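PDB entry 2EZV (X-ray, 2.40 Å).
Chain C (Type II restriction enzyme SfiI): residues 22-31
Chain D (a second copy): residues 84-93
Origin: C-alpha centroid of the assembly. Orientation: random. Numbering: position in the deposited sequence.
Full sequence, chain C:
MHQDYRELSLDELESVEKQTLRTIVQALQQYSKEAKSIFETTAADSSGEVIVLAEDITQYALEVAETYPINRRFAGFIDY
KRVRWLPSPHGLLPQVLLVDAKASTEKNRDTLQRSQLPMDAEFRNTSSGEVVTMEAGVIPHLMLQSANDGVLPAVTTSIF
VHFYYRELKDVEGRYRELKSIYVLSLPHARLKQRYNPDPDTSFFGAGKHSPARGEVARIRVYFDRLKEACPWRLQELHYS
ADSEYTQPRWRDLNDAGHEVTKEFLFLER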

# COMPACT_ATOMS: atom_id res chain seq x y z
N ARG C 22 -15.48 -5.88 14.23
CA ARG C 22 -14.40 -6.32 15.09
C ARG C 22 -13.04 -5.85 14.58
O ARG C 22 -12.17 -5.48 15.37
CB ARG C 22 -14.39 -7.85 15.20
CG ARG C 22 -13.28 -8.37 16.12
CD ARG C 22 -13.52 -7.93 17.56
NE ARG C 22 -12.47 -8.37 18.48
CZ ARG C 22 -11.29 -7.77 18.60
NH1 ARG C 22 -11.02 -6.71 17.87
NH2 ARG C 22 -10.38 -8.24 19.45
N THR C 23 -12.85 -5.87 13.27
CA THR C 23 -11.59 -5.44 12.67
C THR C 23 -11.37 -3.95 12.93
O THR C 23 -10.27 -3.52 13.27
CB THR C 23 -11.58 -5.66 11.14
OG1 THR C 23 -11.76 -7.05 10.86
CG2 THR C 23 -10.27 -5.18 10.53
N ILE C 24 -12.43 -3.18 12.76
CA ILE C 24 -12.38 -1.75 12.96
C ILE C 24 -12.11 -1.37 14.42
O ILE C 24 -11.36 -0.44 14.69
CB ILE C 24 -13.68 -1.09 12.42
CG1 ILE C 24 -13.70 -1.21 10.88
CG2 ILE C 24 -13.77 0.37 12.83
CD1 ILE C 24 -14.97 -0.75 10.21
N VAL C 25 -12.69 -2.11 15.36
CA VAL C 25 -12.47 -1.81 16.77
C VAL C 25 -11.01 -2.03 17.16
O VAL C 25 -10.48 -1.30 17.99
CB VAL C 25 -13.38 -2.66 17.70
CG1 VAL C 25 -12.88 -2.58 19.14
CG2 VAL C 25 -14.80 -2.12 17.65
N GLN C 26 -10.36 -3.02 16.56
CA GLN C 26 -8.96 -3.26 16.86
C GLN C 26 -8.13 -2.10 16.33
O GLN C 26 -7.19 -1.65 16.98
CB GLN C 26 -8.47 -4.55 16.21
CG GLN C 26 -8.53 -5.75 17.13
CD GLN C 26 -7.29 -5.92 17.97
OE1 GLN C 26 -7.26 -6.77 18.85
NE2 GLN C 26 -6.27 -5.14 17.69
N ALA C 27 -8.49 -1.63 15.13
CA ALA C 27 -7.78 -0.54 14.48
C ALA C 27 -7.81 0.73 15.32
O ALA C 27 -6.78 1.36 15.53
CB ALA C 27 -8.39 -0.27 13.10
N LEU C 28 -8.98 1.10 15.79
CA LEU C 28 -9.11 2.30 16.61
C LEU C 28 -8.45 2.08 17.97
O LEU C 28 -7.86 2.99 18.56
CB LEU C 28 -10.58 2.65 16.77
CG LEU C 28 -11.27 3.06 15.47
CD1 LEU C 28 -12.77 2.86 15.59
CD2 LEU C 28 -10.93 4.50 15.14
N GLN C 29 -8.53 0.85 18.48
CA GLN C 29 -7.92 0.56 19.77
C GLN C 29 -6.42 0.75 19.65
O GLN C 29 -5.80 1.41 20.49
CB GLN C 29 -8.21 -0.89 20.20
CG GLN C 29 -7.37 -1.36 21.39
CD GLN C 29 -7.60 -0.54 22.66
OE1 GLN C 29 -6.68 -0.32 23.45
NE2 GLN C 29 -8.84 -0.11 22.87
N GLN C 30 -5.83 0.18 18.61
CA GLN C 30 -4.40 0.28 18.43
C GLN C 30 -3.93 1.68 18.08
O GLN C 30 -2.77 2.02 18.29
CB GLN C 30 -3.92 -0.76 17.41
CG GLN C 30 -4.08 -2.18 17.95
CD GLN C 30 -3.53 -3.27 17.04
OE1 GLN C 30 -3.51 -4.44 17.41
NE2 GLN C 30 -3.08 -2.89 15.84
N TYR C 31 -4.85 2.50 17.57
CA TYR C 31 -4.56 3.88 17.20
C TYR C 31 -5.03 4.85 18.29
O TYR C 31 -4.86 6.06 18.17
CB TYR C 31 -5.27 4.23 15.89
CG TYR C 31 -4.87 5.56 15.30
CD1 TYR C 31 -3.58 5.75 14.78
CD2 TYR C 31 -5.76 6.64 15.25
CE1 TYR C 31 -3.19 6.99 14.24
CE2 TYR C 31 -5.37 7.88 14.71
CZ TYR C 31 -4.08 8.04 14.21
OH TYR C 31 -3.68 9.24 13.66
N ARG D 84 -0.18 -11.10 9.78
CA ARG D 84 -1.31 -10.20 9.60
C ARG D 84 -2.51 -10.60 10.45
O ARG D 84 -2.51 -11.64 11.09
CB ARG D 84 -1.74 -10.25 8.13
CG ARG D 84 -2.25 -11.66 7.77
CD ARG D 84 -2.54 -11.89 6.30
NE ARG D 84 -3.30 -13.14 6.16
CZ ARG D 84 -3.74 -13.65 5.01
NH1 ARG D 84 -3.51 -13.03 3.87
NH2 ARG D 84 -4.47 -14.76 5.02
N TRP D 85 -3.55 -9.76 10.45
CA TRP D 85 -4.79 -10.04 11.17
C TRP D 85 -5.76 -10.57 10.12
O TRP D 85 -5.92 -9.96 9.05
CB TRP D 85 -5.40 -8.78 11.78
CG TRP D 85 -4.67 -8.19 12.94
CD1 TRP D 85 -3.90 -7.07 12.95
CD2 TRP D 85 -4.72 -8.65 14.30
NE1 TRP D 85 -3.48 -6.79 14.23
CE2 TRP D 85 -3.98 -7.74 15.08
CE3 TRP D 85 -5.34 -9.74 14.94
CZ2 TRP D 85 -3.83 -7.88 16.47
CZ3 TRP D 85 -5.20 -9.87 16.32
CH2 TRP D 85 -4.45 -8.94 17.07
N LEU D 86 -6.41 -11.68 10.41
CA LEU D 86 -7.36 -12.24 9.48
C LEU D 86 -8.77 -12.09 10.05
O LEU D 86 -9.14 -12.78 11.00
CB LEU D 86 -7.06 -13.72 9.22
CG LEU D 86 -7.99 -14.45 8.24
CD1 LEU D 86 -7.84 -13.83 6.86
CD2 LEU D 86 -7.66 -15.94 8.21
N PRO D 87 -9.56 -11.16 9.50
CA PRO D 87 -10.92 -11.01 10.03
C PRO D 87 -11.78 -12.23 9.71
O PRO D 87 -11.69 -12.79 8.62
CB PRO D 87 -11.42 -9.74 9.36
CG PRO D 87 -10.67 -9.69 8.09
CD PRO D 87 -9.27 -10.15 8.47
N SER D 88 -12.62 -12.63 10.66
CA SER D 88 -13.50 -13.77 10.45
C SER D 88 -14.56 -13.80 11.54
O SER D 88 -14.46 -13.08 12.52
CB SER D 88 -12.71 -15.09 10.48
OG SER D 88 -12.47 -15.49 11.81
N PRO D 89 -15.58 -14.63 11.38
CA PRO D 89 -16.60 -14.66 12.43
C PRO D 89 -16.11 -15.34 13.69
O PRO D 89 -16.72 -15.20 14.75
CB PRO D 89 -17.76 -15.39 11.75
CG PRO D 89 -17.05 -16.32 10.82
CD PRO D 89 -15.97 -15.46 10.23
N HIS D 90 -15.00 -16.06 13.59
CA HIS D 90 -14.44 -16.75 14.74
C HIS D 90 -13.69 -15.74 15.61
O HIS D 90 -13.37 -16.01 16.77
CB HIS D 90 -13.46 -17.83 14.30
CG HIS D 90 -13.92 -18.62 13.12
ND1 HIS D 90 -15.08 -19.36 13.12
CD2 HIS D 90 -13.35 -18.83 11.91
CE1 HIS D 90 -15.21 -19.99 11.97
NE2 HIS D 90 -14.17 -19.68 11.21
N GLY D 91 -13.40 -14.59 15.01
CA GLY D 91 -12.67 -13.53 15.69
C GLY D 91 -11.62 -12.96 14.76
O GLY D 91 -11.38 -13.50 13.67
N LEU D 92 -11.00 -11.85 15.15
CA LEU D 92 -9.95 -11.24 14.33
C LEU D 92 -8.67 -11.99 14.70
O LEU D 92 -7.99 -11.68 15.68
CB LEU D 92 -9.81 -9.76 14.66
CG LEU D 92 -8.72 -9.04 13.88
CD1 LEU D 92 -9.07 -9.01 12.40
CD2 LEU D 92 -8.56 -7.62 14.44
N LEU D 93 -8.35 -12.98 13.88
CA LEU D 93 -7.20 -13.83 14.13
C LEU D 93 -5.84 -13.41 13.63
O LEU D 93 -5.65 -13.12 12.44
CB LEU D 93 -7.50 -15.23 13.60
CG LEU D 93 -8.83 -15.83 14.09
CD1 LEU D 93 -9.01 -17.21 13.48
CD2 LEU D 93 -8.84 -15.89 15.61
O HOH W 1 -8.40 -9.69 17.62
O HOH W 2 -1.45 -4.76 13.97

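What fills the space between the helix of chain C and the hairpin-like segment of chain D? Leu D92 does most of this work, with more of its surface covered by the other stretch than any other residue here. Its CA-to-CB bond points toward the helix, and its side chain (chi1 t, chi2 p) places CD2 3.3 Å from Gln C26 CG and CD1 3.7 Å from Thr C23 OG1. The aliphatic part of Arg C22 joins in, its CG 4.0 Å from Leu D92 CB. The two stretches bury 304 Å² between them, both sides summed.

How closely does the backbone approach? Thr C23 and Pro D87 have the nearest CA atoms, 6.2 Å apart. Thr C23 is well covered here, and its OG1 comes to 3.1 Å from Pro D87 CB, a packing contact; that hydroxyl is hydrogen-bonded elsewhere in the structure.

What does the tryptophan meet? Gln C26 and Gln C30 lie one helical turn apart, and the CA-to-CB bonds of both point toward chain D. The amide carbon of Gln C26 lies over one face of the Trp D85 ring, with NE2 3.9 Å from Trp D85 CZ2, while Gln C30 OE1 is 3.6 Å from the same CZ2. A weak hydrogen bond from Gln C26 NE2 to Gln C30 OE1, 2.9 Å, ties the two amides together.

Where are the polar links? No direct hydrogen bond crosses the contact; water carries them. Water 2 accepts from Gln C30 NE2 at 3.1 Å and from Trp D85 NE1 at 2.9 Å. Water 1 donates to the Leu D92 carbonyl O at 2.8 Å and, weakly, to Gln C26 OE1 at 3.4 Å. Gln C26 offers its CG for packing on Leu D92 and an amide for water 1, while Gln C30 reaches the contact with its amide end.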